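Side-chain contacts in ABC-type transport system, sugar-family extracellular solute-binding protein (Peptoclostridium difficile 630, PDB 6HNI), which binds tyrosine as the solute-binding lipoprotein of an ABC transporter, probably handing it on for uptake, and also has adhesive properties: residues 92-97 and 216-221; 110-115 and 256-261; 116-121 and 165-170; 158-163 and 171-176. The protein carries 1 engineered substitution. One frame throughout, in Å; residues are numbered along the deposited sequence.

Interaction 1. Residues 92-97 and 216-221; sequences STPSAQ and TDNLVA. With TYR (tyrosine), chain B.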
loop_
_atom_site.group_PDB
_atom_site.type_symbol
_atom_site.label_atom_id
_atom_site.label_comp_id
_atom_site.label_asym_id
_atom_site.label_seq_id
_atom_site.Cartn_x
_atom_site.Cartn_y
_atom_site.Cartn_z
ATOM N N SER A 92 0.198 5.380 4.840
ATOM C CA SER A 92 -0.321 4.044 5.309
ATOM C C SER A 92 -1.436 4.204 6.304
ATOM O O SER A 92 -1.548 5.174 7.059
ATOM C CB SER A 92 0.766 3.132 5.896
ATOM O OG SER A 92 1.011 3.445 7.253
ATOM N N THR A 93 -2.223 3.091 6.432
ATOM C CA THR A 93 -3.318 3.034 7.367
ATOM C C THR A 93 -2.859 3.217 8.814
ATOM O O THR A 93 -3.436 3.994 9.546
ATOM C CB THR A 93 -4.218 1.812 7.139
ATOM O OG1 THR A 93 -4.823 1.885 5.865
ATOM C CG2 THR A 93 -5.281 1.686 8.198
ATOM N N PRO A 94 -1.884 2.401 9.284
ATOM C CA PRO A 94 -1.432 2.615 10.663
ATOM C C PRO A 94 -0.955 4.042 10.993
ATOM O O PRO A 94 -1.289 4.583 12.072
ATOM C CB PRO A 94 -0.342 1.540 10.857
ATOM C CG PRO A 94 -0.641 0.512 9.813
ATOM C CD PRO A 94 -1.146 1.318 8.636
ATOM N N SER A 95 -0.213 4.644 10.060
ATOM C CA SER A 95 0.259 6.000 10.331
ATOM C C SER A 95 -0.890 7.026 10.365
ATOM O O SER A 95 -0.901 7.902 11.216
ATOM C CB SER A 95 1.279 6.363 9.261
ATOM O OG SER A 95 2.420 5.501 9.239
ATOM N N ALA A 96 -1.857 6.836 9.468
ATOM C CA ALA A 96 -3.043 7.681 9.418
ATOM C C ALA A 96 -3.929 7.555 10.627
ATOM O O ALA A 96 -4.461 8.512 11.153
ATOM C CB ALA A 96 -3.811 7.430 8.142
ATOM N N GLN A 97 -4.135 6.288 11.060
ATOM C CA GLN A 97 -4.947 6.066 12.246
ATOM C C GLN A 97 -4.336 6.717 13.487
ATOM O O GLN A 97 -5.065 7.322 14.296
ATOM C CB GLN A 97 -5.199 4.558 12.500
ATOM C CG GLN A 97 -6.132 3.987 11.489
ATOM C CD GLN A 97 -6.395 2.500 11.765
ATOM O OE1 GLN A 97 -5.434 1.719 11.886
ATOM N NE2 GLN A 97 -7.666 2.121 11.764
ATOM N N THR A 216 -2.138 -5.452 -0.227
ATOM C CA THR A 216 -1.377 -4.300 0.281
ATOM C C THR A 216 -1.343 -4.254 1.814
ATOM O O THR A 216 -2.046 -3.524 2.477
ATOM C CB THR A 216 -1.862 -2.953 -0.347
ATOM O OG1 THR A 216 -3.168 -2.666 0.039
ATOM C CG2 THR A 216 -1.687 -3.019 -1.854
ATOM N N ASP A 217 -0.591 -5.256 2.339
ATOM C CA ASP A 217 -0.323 -5.485 3.715
ATOM C C ASP A 217 1.116 -5.044 4.029
ATOM O O ASP A 217 2.062 -5.457 3.378
ATOM C CB ASP A 217 -0.416 -7.028 3.947
ATOM C CG ASP A 217 -0.213 -7.399 5.395
ATOM O OD1 ASP A 217 0.941 -7.537 5.869
ATOM O OD2 ASP A 217 -1.245 -7.561 6.069
ATOM N N ASN A 218 1.239 -4.088 4.982
ATOM C CA ASN A 218 2.511 -3.514 5.288
ATOM C C ASN A 218 3.537 -4.487 5.847
ATOM O O ASN A 218 4.682 -4.417 5.526
ATOM C CB ASN A 218 2.353 -2.311 6.231
ATOM C CG ASN A 218 1.621 -1.138 5.580
ATOM O OD1 ASN A 218 2.196 -0.446 4.705
ATOM N ND2 ASN A 218 0.389 -0.931 5.973
ATOM N N LEU A 219 3.038 -5.415 6.673
ATOM C CA LEU A 219 3.927 -6.432 7.281
ATOM C C LEU A 219 4.516 -7.363 6.212
ATOM O O LEU A 219 5.731 -7.540 6.136
ATOM C CB LEU A 219 3.157 -7.163 8.363
ATOM C CG LEU A 219 4.034 -8.125 9.165
ATOM C CD1 LEU A 219 5.072 -7.385 9.973
ATOM C CD2 LEU A 219 3.140 -8.969 10.064
ATOM N N VAL A 220 3.656 -7.889 5.346
ATOM C CA VAL A 220 4.132 -8.810 4.295
ATOM C C VAL A 220 4.968 -8.086 3.230
ATOM O O VAL A 220 6.011 -8.572 2.807
ATOM C CB VAL A 220 2.977 -9.615 3.707
ATOM C CG1 VAL A 220 3.480 -10.550 2.624
ATOM C CG2 VAL A 220 2.330 -10.471 4.805
ATOM N N ALA A 221 4.539 -6.873 2.847
ATOM C CA ALA A 221 5.326 -6.091 1.886
ATOM C C ALA A 221 6.730 -5.804 2.399
ATOM O O ALA A 221 7.648 -5.704 1.602
ATOM C CB ALA A 221 4.581 -4.788 1.552
HETATM N N TYR B . -2.584 -0.242 1.608
HETATM C CA TYR B . -1.692 -0.192 2.780
HETATM C C TYR B . -2.395 0.525 3.923
HETATM O O TYR B . -1.744 0.797 4.924
HETATM C CB TYR B . -0.281 0.328 2.438
HETATM C CG TYR B . 0.463 -0.585 1.521
HETATM C CD1 TYR B . 0.863 -1.873 1.983
HETATM C CD2 TYR B . 0.737 -0.294 0.218
HETATM C CE1 TYR B . 1.474 -2.753 1.128
HETATM C CE2 TYR B . 1.353 -1.167 -0.652
HETATM C CZ TYR B . 1.729 -2.447 -0.181
HETATM O OH TYR B . 2.340 -3.340 -1.040
HETATM O OXT TYR B . -3.591 0.727 3.872
#
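Two N-H groups from different segments converge on carboxylate oxygen O of the bound tyrosine. Thr93 N reaches it at 2.8 Å in an almost straight line (176°), and Asn218 ND2 comes in from the other segment at 2.9 Å (158°). The second carboxylate oxygen, OXT, takes the hydroxyl hydrogen of Thr93, OG1 to OXT 2.6 Å. On the amino side of the same CA, the ligand N donates to Thr216 OG1, 2.9 Å away. Direct protein contact is slight: Ser92 CB lies 4.0 Å from Asn218 OD1 and Pro94 CD 3.8 Å from Asn218 ND2, so the ligand itself does most of the bridging. Asn218 CG, anti to its carbonyl carbon (chi1 -66°), carries the amide across to the carboxylate, and His34 NE2 binds its OD1. The same OD1 lies 3.4 Å from ring carbon CD1 of the ligand. With Ser92 as N-cap, the carboxylate sits before the first turn of helix 93-102, whose dipole would probably favour its negative charge. Asp217 caps the other helix, OD1 accepting from Val220 N, while its OD2 is held by Ser169 OG and Asn163 N. The segments follow strands 87-91 and 211-214 of separate lobes, holding the ligand in the cleft as in periplasmic-binding-protein folds, and helix 167-183 flanks them, Asn168 touching both Thr93 and Asn218.

Interaction 2. Residues 110-115 and 256-261; sequences ITAVSD and INYEKL. With TYR (tyrosine), chain B.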
loop_
_atom_site.group_PDB
_atom_site.type_symbol
_atom_site.label_atom_id
_atom_site.label_comp_id
_atom_site.label_asym_id
_atom_site.label_seq_id
_atom_site.Cartn_x
_atom_site.Cartn_y
_atom_site.Cartn_z
ATOM N N ILE A 110 -3.980 11.860 3.845
ATOM C CA ILE A 110 -3.523 10.443 3.827
ATOM C C ILE A 110 -3.165 10.052 2.423
ATOM O O ILE A 110 -3.649 10.593 1.418
ATOM C CB ILE A 110 -4.647 9.516 4.388
ATOM C CG1 ILE A 110 -5.818 9.401 3.471
ATOM C CG2 ILE A 110 -5.010 9.964 5.775
ATOM C CD1 ILE A 110 -7.011 8.566 3.931
ATOM N N THR A 111 -2.365 8.982 2.317
ATOM C CA THR A 111 -2.171 8.277 1.080
ATOM C C THR A 111 -1.861 6.792 1.465
ATOM O O THR A 111 -1.557 6.504 2.654
ATOM C CB THR A 111 -1.026 8.779 0.224
ATOM O OG1 THR A 111 -1.089 8.193 -1.106
ATOM C CG2 THR A 111 0.336 8.602 0.833
ATOM N N ALA A 112 -1.970 5.940 0.454
ATOM C CA ALA A 112 -1.665 4.456 0.654
ATOM C C ALA A 112 -2.537 3.919 1.746
ATOM O O ALA A 112 -2.050 3.038 2.490
ATOM C CB ALA A 112 -0.215 4.270 0.940
ATOM N N VAL A 113 -3.779 4.332 1.813
ATOM C CA VAL A 113 -4.788 3.810 2.731
ATOM C C VAL A 113 -5.817 3.099 1.902
ATOM O O VAL A 113 -6.493 3.652 1.069
ATOM C CB VAL A 113 -5.439 4.917 3.566
ATOM C CG1 VAL A 113 -6.645 4.430 4.361
ATOM C CG2 VAL A 113 -4.411 5.549 4.452
ATOM N N SER A 114 -5.980 1.760 2.148
ATOM C CA SER A 114 -6.823 0.976 1.289
ATOM C C SER A 114 -8.283 1.312 1.394
ATOM O O SER A 114 -8.990 1.331 0.388
ATOM C CB SER A 114 -6.660 -0.548 1.593
ATOM O OG SER A 114 -5.353 -0.982 1.418
ATOM N N ASP A 115 -8.746 1.510 2.620
ATOM C CA ASP A 115 -10.179 1.661 2.951
ATOM C C ASP A 115 -10.290 2.661 4.087
ATOM O O ASP A 115 -10.285 2.355 5.261
ATOM C CB ASP A 115 -10.827 0.322 3.309
ATOM C CG ASP A 115 -12.380 0.368 3.255
ATOM O OD1 ASP A 115 -13.002 1.385 3.694
ATOM O OD2 ASP A 115 -12.962 -0.664 2.836
ATOM N N ILE A 256 -1.474 0.043 -9.291
ATOM C CA ILE A 256 -1.438 1.518 -9.476
ATOM C C ILE A 256 -0.052 2.056 -9.269
ATOM O O ILE A 256 0.885 1.406 -8.773
ATOM C CB ILE A 256 -2.417 2.202 -8.525
ATOM C CG1 ILE A 256 -1.930 2.088 -7.067
ATOM C CG2 ILE A 256 -3.841 1.723 -8.764
ATOM C CD1 ILE A 256 -2.581 3.022 -6.095
ATOM N N ASN A 257 0.104 3.323 -9.666
ATOM C CA ASN A 257 1.400 4.039 -9.543
ATOM C C ASN A 257 1.377 4.880 -8.297
ATOM O O ASN A 257 0.665 5.928 -8.209
ATOM C CB ASN A 257 1.604 4.905 -10.809
ATOM C CG ASN A 257 2.929 5.634 -10.844
ATOM O OD1 ASN A 257 3.396 6.140 -9.839
ATOM N ND2 ASN A 257 3.516 5.743 -12.059
ATOM N N TYR A 258 2.182 4.484 -7.317
ATOM C CA TYR A 258 2.136 5.142 -6.012
ATOM C C TYR A 258 2.795 6.547 -6.003
ATOM O O TYR A 258 2.355 7.414 -5.243
ATOM C CB TYR A 258 2.768 4.246 -4.953
ATOM C CG TYR A 258 1.777 3.232 -4.378
ATOM C CD1 TYR A 258 1.485 2.043 -5.074
ATOM C CD2 TYR A 258 1.150 3.443 -3.191
ATOM C CE1 TYR A 258 0.592 1.145 -4.554
ATOM C CE2 TYR A 258 0.274 2.482 -2.637
ATOM C CZ TYR A 258 -0.004 1.358 -3.369
ATOM O OH TYR A 258 -0.859 0.380 -2.844
ATOM N N GLU A 259 3.793 6.745 -6.851
ATOM C CA GLU A 259 4.361 8.118 -6.970
ATOM C C GLU A 259 3.270 9.047 -7.459
ATOM O O GLU A 259 3.135 10.189 -6.936
ATOM C CB GLU A 259 5.566 8.128 -7.873
ATOM C CG GLU A 259 6.198 9.538 -7.817
ATOM C CD GLU A 259 7.540 9.695 -8.533
ATOM O OE1 GLU A 259 8.292 8.702 -8.739
ATOM O OE2 GLU A 259 7.869 10.865 -8.852
ATOM N N LYS A 260 2.515 8.660 -8.475
ATOM C CA LYS A 260 1.384 9.511 -8.953
ATOM C C LYS A 260 0.343 9.734 -7.888
ATOM O O LYS A 260 -0.298 10.801 -7.798
ATOM C CB LYS A 260 0.765 8.991 -10.243
ATOM C CG LYS A 260 1.738 8.949 -11.409
ATOM C CD LYS A 260 1.109 8.416 -12.674
ATOM C CE LYS A 260 2.054 8.474 -13.847
ATOM N NZ LYS A 260 1.273 8.297 -15.085
ATOM N N LEU A 261 0.059 8.714 -7.087
ATOM C CA LEU A 261 -0.899 8.839 -5.976
ATOM C C LEU A 261 -0.421 9.877 -4.935
ATOM O O LEU A 261 -1.224 10.674 -4.445
ATOM C CB LEU A 261 -1.183 7.466 -5.325
ATOM C CG LEU A 261 -2.447 7.348 -4.497
ATOM C CD1 LEU A 261 -3.679 7.228 -5.401
ATOM C CD2 LEU A 261 -2.374 6.104 -3.566
HETATM N N TYR B . -2.584 -0.242 1.608
HETATM C CA TYR B . -1.692 -0.192 2.780
HETATM C C TYR B . -2.395 0.525 3.923
HETATM O O TYR B . -1.744 0.797 4.924
HETATM C CB TYR B . -0.281 0.328 2.438
HETATM C CG TYR B . 0.463 -0.585 1.521
HETATM C CD1 TYR B . 0.863 -1.873 1.983
HETATM C CD2 TYR B . 0.737 -0.294 0.218
HETATM C CE1 TYR B . 1.474 -2.753 1.128
HETATM C CE2 TYR B . 1.353 -1.167 -0.652
HETATM C CZ TYR B . 1.729 -2.447 -0.181
HETATM O OH TYR B . 2.340 -3.340 -1.040
HETATM O OXT TYR B . -3.591 0.727 3.872
#
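The tyrosine pocket is walled here by the corner at Ala112 in strand 108-113 and by the first turn of helix 258-273, where Ala112 and Thr111 meet Tyr258 and Leu261. The methyl of Ala112 lies against the edge of the Tyr258 ring, near its plane, with CB 4.0 Å from CE2. Alongside, methyl CD2 of Leu261 crosses the Thr111 side chain at a slant and packs 3.5 Å from OG1. That hydroxyl is turned anti to the backbone N (chi1 -168°) and has its polar partner in Thr135 OG1 on the next strand, so it is satisfied there while Leu261 packs against it. In the parallel five-stranded sheet of this two-lobed binding protein, loops after several of the strands reach the ligand, and the positive phi of Ala112 turns the chain into the pocket. Just past that corner Ser114 serves the ligand twice: its N donates to OXT at 3.1 Å, somewhat bent at 148°, and its OG accepts from the ligand N at 2.9 Å. Ligand CE2 lies obliquely to the Tyr258 ring, 3.5 Å from Tyr258 OH. The OH is hydrogen-bonded to Asp137, which also binds the ligand, so a pocket residue holds the phenol in position. One face of the Tyr258 ring is backed by CD1 of Ile256, 4.0 Å above the plane and offset toward the rim. Asn257 caps the helix: its OD1 accepts from Lys260 N, which stands well above the carbonyl plane.

Interaction 3. Residues 116-121 and 165-170; sequences PVAAGL and SEVNSK. With TYR (tyrosine), chain B.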
loop_
_atom_site.group_PDB
_atom_site.type_symbol
_atom_site.label_atom_id
_atom_site.label_comp_id
_atom_site.label_asym_id
_atom_site.label_seq_id
_atom_site.Cartn_x
_atom_site.Cartn_y
_atom_site.Cartn_z
ATOM N N PRO A 116 -10.361 3.980 3.710
ATOM C CA PRO A 116 -10.438 4.987 4.716
ATOM C C PRO A 116 -11.644 4.947 5.620
ATOM O O PRO A 116 -11.550 5.281 6.790
ATOM C CB PRO A 116 -10.440 6.296 3.876
ATOM C CG PRO A 116 -9.743 5.929 2.634
ATOM C CD PRO A 116 -10.102 4.516 2.366
ATOM N N VAL A 117 -12.774 4.515 5.094
ATOM C CA VAL A 117 -13.986 4.370 5.907
ATOM C C VAL A 117 -13.840 3.229 6.940
ATOM O O VAL A 117 -14.097 3.382 8.110
ATOM C CB VAL A 117 -15.222 4.147 5.018
ATOM C CG1 VAL A 117 -16.440 3.814 5.861
ATOM C CG2 VAL A 117 -15.486 5.378 4.160
ATOM N N ALA A 118 -13.333 2.112 6.477
ATOM C CA ALA A 118 -13.166 0.976 7.412
ATOM C C ALA A 118 -12.132 1.243 8.494
ATOM O O ALA A 118 -12.194 0.696 9.606
ATOM C CB ALA A 118 -12.804 -0.325 6.657
ATOM N N ALA A 119 -11.166 2.099 8.163
ATOM C CA ALA A 119 -10.150 2.522 9.110
ATOM C C ALA A 119 -10.644 3.595 10.077
ATOM O O ALA A 119 -9.899 3.977 10.983
ATOM C CB ALA A 119 -8.913 3.018 8.386
ATOM N N GLY A 120 -11.877 4.066 9.903
ATOM C CA GLY A 120 -12.460 5.047 10.827
ATOM C C GLY A 120 -12.030 6.494 10.590
ATOM O O GLY A 120 -12.247 7.316 11.450
ATOM N N LEU A 121 -11.414 6.755 9.446
ATOM C CA LEU A 121 -10.811 8.111 9.182
ATOM C C LEU A 121 -11.781 9.110 8.614
ATOM O O LEU A 121 -11.550 10.318 8.806
ATOM C CB LEU A 121 -9.679 7.909 8.230
ATOM C CG LEU A 121 -8.491 7.027 8.734
ATOM C CD1 LEU A 121 -7.541 6.672 7.624
ATOM C CD2 LEU A 121 -7.749 7.684 9.892
ATOM N N SER A 165 -3.802 -7.657 12.332
ATOM C CA SER A 165 -3.949 -6.315 12.922
ATOM C C SER A 165 -4.177 -5.172 11.958
ATOM O O SER A 165 -4.418 -4.082 12.435
ATOM C CB SER A 165 -2.704 -5.953 13.738
ATOM O OG SER A 165 -2.528 -6.870 14.778
ATOM N N GLU A 166 -4.051 -5.382 10.657
ATOM C CA GLU A 166 -4.242 -4.330 9.665
ATOM C C GLU A 166 -5.643 -4.399 9.065
ATOM O O GLU A 166 -5.987 -5.338 8.309
ATOM C CB GLU A 166 -3.155 -4.434 8.575
ATOM C CG GLU A 166 -1.748 -4.016 9.039
ATOM C CD GLU A 166 -0.667 -4.099 7.933
ATOM O OE1 GLU A 166 -0.925 -3.598 6.796
ATOM O OE2 GLU A 166 0.446 -4.672 8.204
ATOM N N VAL A 167 -6.460 -3.375 9.322
ATOM C CA VAL A 167 -7.810 -3.381 8.775
ATOM C C VAL A 167 -7.791 -3.348 7.252
ATOM O O VAL A 167 -8.634 -3.952 6.603
ATOM C CB VAL A 167 -8.659 -2.289 9.402
ATOM C CG1 VAL A 167 -8.152 -0.865 9.054
ATOM C CG2 VAL A 167 -10.123 -2.438 8.981
ATOM N N ASN A 168 -6.810 -2.652 6.685
ATOM C CA ASN A 168 -6.607 -2.663 5.242
ATOM C C ASN A 168 -6.491 -4.057 4.643
ATOM O O ASN A 168 -7.059 -4.339 3.587
ATOM C CB ASN A 168 -5.408 -1.803 4.812
ATOM C CG ASN A 168 -4.150 -2.072 5.650
ATOM O OD1 ASN A 168 -4.147 -1.685 6.824
ATOM N ND2 ASN A 168 -3.109 -2.656 5.073
ATOM N N SER A 169 -5.791 -4.930 5.358
ATOM C CA SER A 169 -5.617 -6.311 4.907
ATOM C C SER A 169 -6.861 -7.140 5.091
ATOM O O SER A 169 -7.211 -7.917 4.183
ATOM C CB SER A 169 -4.412 -6.927 5.586
ATOM O OG SER A 169 -3.267 -6.191 5.233
ATOM N N LYS A 170 -7.554 -6.949 6.204
ATOM C CA LYS A 170 -8.788 -7.687 6.453
ATOM C C LYS A 170 -9.812 -7.449 5.341
ATOM O O LYS A 170 -10.452 -8.366 4.854
ATOM C CB LYS A 170 -9.381 -7.313 7.818
ATOM C CG LYS A 170 -10.699 -7.963 8.171
ATOM C CD LYS A 170 -11.483 -7.204 9.243
ATOM C CE LYS A 170 -12.801 -7.897 9.594
ATOM N NZ LYS A 170 -13.757 -7.966 8.447
HETATM N N TYR B . -2.584 -0.242 1.608
HETATM C CA TYR B . -1.692 -0.192 2.780
HETATM C C TYR B . -2.395 0.525 3.923
HETATM O O TYR B . -1.744 0.797 4.924
HETATM C CB TYR B . -0.281 0.328 2.438
HETATM C CG TYR B . 0.463 -0.585 1.521
HETATM C CD1 TYR B . 0.863 -1.873 1.983
HETATM C CD2 TYR B . 0.737 -0.294 0.218
HETATM C CE1 TYR B . 1.474 -2.753 1.128
HETATM C CE2 TYR B . 1.353 -1.167 -0.652
HETATM C CZ TYR B . 1.729 -2.447 -0.181
HETATM O OH TYR B . 2.340 -3.340 -1.040
HETATM O OXT TYR B . -3.591 0.727 3.872
#
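Val167 overlaps two alanines at once, one with each of its methyls. CG1 packs on Ala119, 3.9 Å from CA and 4.0 Å from CB. CG2, anti to the backbone N while CG1 has a chi1 of 65°, lies 3.8 Å from the carbonyl O of Ala118 and 4.1 Å from its CB. The fork of the valine thus fits against the bend of the chain at these two small residues, in a patch at the surface with purely apolar side-chain contact. The alanines are the middle pair of a type I beta turn, closed by Gly120 N donating to Val117 O; Gln97 NE2 binds Ala119 O from helix 93-102. This loop follows strand 108-113 of one lobe, whereas Val167 opens helix 167-183 of the other, so the two halves of the binding protein touch here in the closed, ligand-bound state. One residue further on, Asn168 faces the pocket, and its CB comes within 3.3 Å of ligand OXT. Its ND2 is engaged within the protein: it donates to Glu166 OE1 at 2.9 Å (162°), in the amide plane and onto the anti lone pair, and also binds Thr216 O. Two bonds from one nitrogen probably fix the rotation of the amide, which lies nearly parallel over the face of the ligand carboxylate. Glu166, the N-cap residue, is gripped in turn by Asn218 N on OE1 and by Asn163 ND2 and Leu219 N on OE2, a set of donors consistent with an ionised carboxylate.

Interaction 4. Residues 158-163 and 171-176; sequences IGVMYN and VQVDAL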
loop_
_atom_site.group_PDB
_atom_site.type_symbol
_atom_site.label_atom_id
_atom_site.label_comp_id
_atom_site.label_asym_id
_atom_site.label_seq_id
_atom_site.Cartn_x
_atom_site.Cartn_y
_atom_site.Cartn_z
ATOM N N ILE A 158 -5.727 -20.557 -3.818
ATOM C CA ILE A 158 -4.990 -19.292 -3.635
ATOM C C ILE A 158 -4.652 -19.173 -2.140
ATOM O O ILE A 158 -5.554 -19.192 -1.311
ATOM C CB ILE A 158 -5.852 -18.070 -4.049
ATOM C CG1 ILE A 158 -6.291 -18.216 -5.514
ATOM C CG2 ILE A 158 -5.081 -16.772 -3.830
ATOM C CD1 ILE A 158 -7.386 -17.267 -5.912
ATOM N N GLY A 159 -3.374 -18.999 -1.817
ATOM C CA GLY A 159 -2.987 -18.663 -0.464
ATOM C C GLY A 159 -2.931 -17.145 -0.245
ATOM O O GLY A 159 -2.630 -16.398 -1.190
ATOM N N VAL A 160 -3.139 -16.766 0.987
ATOM C CA VAL A 160 -2.948 -15.339 1.386
ATOM C C VAL A 160 -2.408 -15.311 2.810
ATOM O O VAL A 160 -3.039 -15.819 3.747
ATOM C CB VAL A 160 -4.253 -14.549 1.223
ATOM C CG1 VAL A 160 -5.391 -15.000 2.085
ATOM C CG2 VAL A 160 -3.964 -13.084 1.508
ATOM N N MET A 161 -1.236 -14.709 2.974
ATOM C CA MET A 161 -0.672 -14.387 4.280
ATOM C C MET A 161 -0.830 -12.885 4.512
ATOM O O MET A 161 -0.558 -12.082 3.600
ATOM C CB MET A 161 0.801 -14.844 4.368
ATOM C CG MET A 161 1.426 -14.610 5.709
ATOM S SD MET A 161 2.974 -15.501 5.964
ATOM C CE MET A 161 3.993 -14.668 4.774
ATOM N N TYR A 162 -1.245 -12.528 5.717
ATOM C CA TYR A 162 -1.516 -11.096 6.008
ATOM C C TYR A 162 -1.456 -10.873 7.502
ATOM O O TYR A 162 -1.549 -11.822 8.317
ATOM C CB TYR A 162 -2.867 -10.751 5.475
ATOM C CG TYR A 162 -4.026 -11.399 6.144
ATOM C CD1 TYR A 162 -4.335 -12.751 5.901
ATOM C CD2 TYR A 162 -4.784 -10.718 7.073
ATOM C CE1 TYR A 162 -5.402 -13.350 6.531
ATOM C CE2 TYR A 162 -5.856 -11.319 7.705
ATOM C CZ TYR A 162 -6.170 -12.643 7.421
ATOM O OH TYR A 162 -7.248 -13.204 8.047
ATOM N N ASN A 163 -1.358 -9.625 7.899
ATOM C CA ASN A 163 -1.352 -9.149 9.283
ATOM C C ASN A 163 -2.779 -9.003 9.772
ATOM O O ASN A 163 -3.499 -8.121 9.306
ATOM C CB ASN A 163 -0.621 -7.785 9.333
ATOM C CG ASN A 163 -0.384 -7.273 10.741
ATOM O OD1 ASN A 163 -0.886 -7.844 11.723
ATOM N ND2 ASN A 163 0.344 -6.152 10.838
ATOM N N VAL A 171 -9.978 -6.178 4.932
ATOM C CA VAL A 171 -10.906 -5.858 3.883
ATOM C C VAL A 171 -10.516 -6.555 2.573
ATOM O O VAL A 171 -11.383 -7.086 1.869
ATOM C CB VAL A 171 -10.991 -4.302 3.686
ATOM C CG1 VAL A 171 -11.780 -3.968 2.453
ATOM C CG2 VAL A 171 -11.599 -3.646 4.912
ATOM N N GLN A 172 -9.224 -6.589 2.246
ATOM C CA GLN A 172 -8.776 -7.209 1.028
ATOM C C GLN A 172 -8.940 -8.762 1.070
ATOM O O GLN A 172 -9.308 -9.345 0.048
ATOM C CB GLN A 172 -7.321 -6.855 0.780
ATOM C CG GLN A 172 -7.155 -5.349 0.399
ATOM C CD GLN A 172 -5.704 -4.939 0.267
ATOM O OE1 GLN A 172 -5.019 -5.294 -0.684
ATOM N NE2 GLN A 172 -5.225 -4.188 1.265
ATOM N N VAL A 173 -8.658 -9.368 2.222
ATOM C CA VAL A 173 -8.889 -10.829 2.374
ATOM C C VAL A 173 -10.371 -11.117 2.171
ATOM O O VAL A 173 -10.716 -12.120 1.509
ATOM C CB VAL A 173 -8.305 -11.292 3.704
ATOM C CG1 VAL A 173 -8.718 -12.767 3.978
ATOM C CG2 VAL A 173 -6.793 -11.185 3.718
ATOM N N ASP A 174 -11.265 -10.314 2.729
ATOM C CA ASP A 174 -12.718 -10.544 2.520
ATOM C C ASP A 174 -13.066 -10.479 1.030
ATOM O O ASP A 174 -13.876 -11.281 0.540
ATOM C CB ASP A 174 -13.564 -9.519 3.246
ATOM C CG ASP A 174 -13.601 -9.724 4.704
ATOM O OD1 ASP A 174 -13.205 -10.796 5.181
ATOM O OD2 ASP A 174 -14.040 -8.791 5.405
ATOM N N ALA A 175 -12.500 -9.472 0.340
ATOM C CA ALA A 175 -12.687 -9.329 -1.120
ATOM C C ALA A 175 -12.167 -10.536 -1.890
ATOM O O ALA A 175 -12.823 -10.991 -2.841
ATOM C CB ALA A 175 -12.077 -8.049 -1.637
ATOM N N LEU A 176 -11.004 -11.043 -1.477
ATOM C CA LEU A 176 -10.456 -12.234 -2.091
ATOM C C LEU A 176 -11.378 -13.441 -1.935
ATOM O O LEU A 176 -11.620 -14.207 -2.893
ATOM C CB LEU A 176 -9.097 -12.541 -1.490
ATOM C CG LEU A 176 -8.406 -13.768 -2.001
ATOM C CD1 LEU A 176 -8.140 -13.710 -3.469
ATOM C CD2 LEU A 176 -7.091 -13.946 -1.278
#
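A methyl of Val173 stands squarely over the ring of Tyr162: CG2 is 3.6 Å from the ring centroid and only 11° off its normal, a CH-pi contact. The two side chains cross at about a right angle, so the bump of the methyl meets the broad flat of the ring. The same CG2 also rests against CG2 of Val160, 4.1 Å away, filling the hollow between two strand residues that point to the same side. One helical turn on, Leu176 does likewise with the next pair. Its CD2 meets Val160 tip to tip, 3.8 Å from CB and 3.9 Å from CG1, and leans more loosely on Ile158, with CG2 4.3 Å away. Val160 thus stands between the two helix side chains, touched by both. Tyr162 CG, with chi1 67°, is folded back over the backbone; this presents the ring face to the helix and brings Val160 O to the ring edge, in its plane. Helix 171-176 runs nearly antiparallel to strand 158-163 (160°), their axes 10.1 Å apart, as expected for the first strand and helix of a beta-alpha-beta crossover that goes on to strand 186-192. Leu145 of helix 141-145 touches both Ile158 and Leu176. Glu189 on strand 186-192 takes the polar end of the tyrosine, binding its OH. With only methyls, methines and a ring face meeting across it, the contact probably owes its hold to dispersion and the burial of apolar surface.

Interactions 1 and 2 are buried at the ligand and largely polar toward it, yet sparse between their own segments, where van der Waals contacts involve polar atoms as well as carbon; they touch through a probable backbone hydrogen bond from Ser92 N to Thr111 O. Interaction 3 lies at the surface and joins the lobes by small aliphatic groups, with only Asn168 reaching the pocket. Interaction 4 is hydrophobic core inside one lobe, the largest interface of the four, and shares helix 167-183 with interaction 3. That helix ties the set together: Gln172 binds Thr216 and packs on Ser114, and Ser169 holds Asp217; Asn163, from the strand of interaction 4, also binds Asp217.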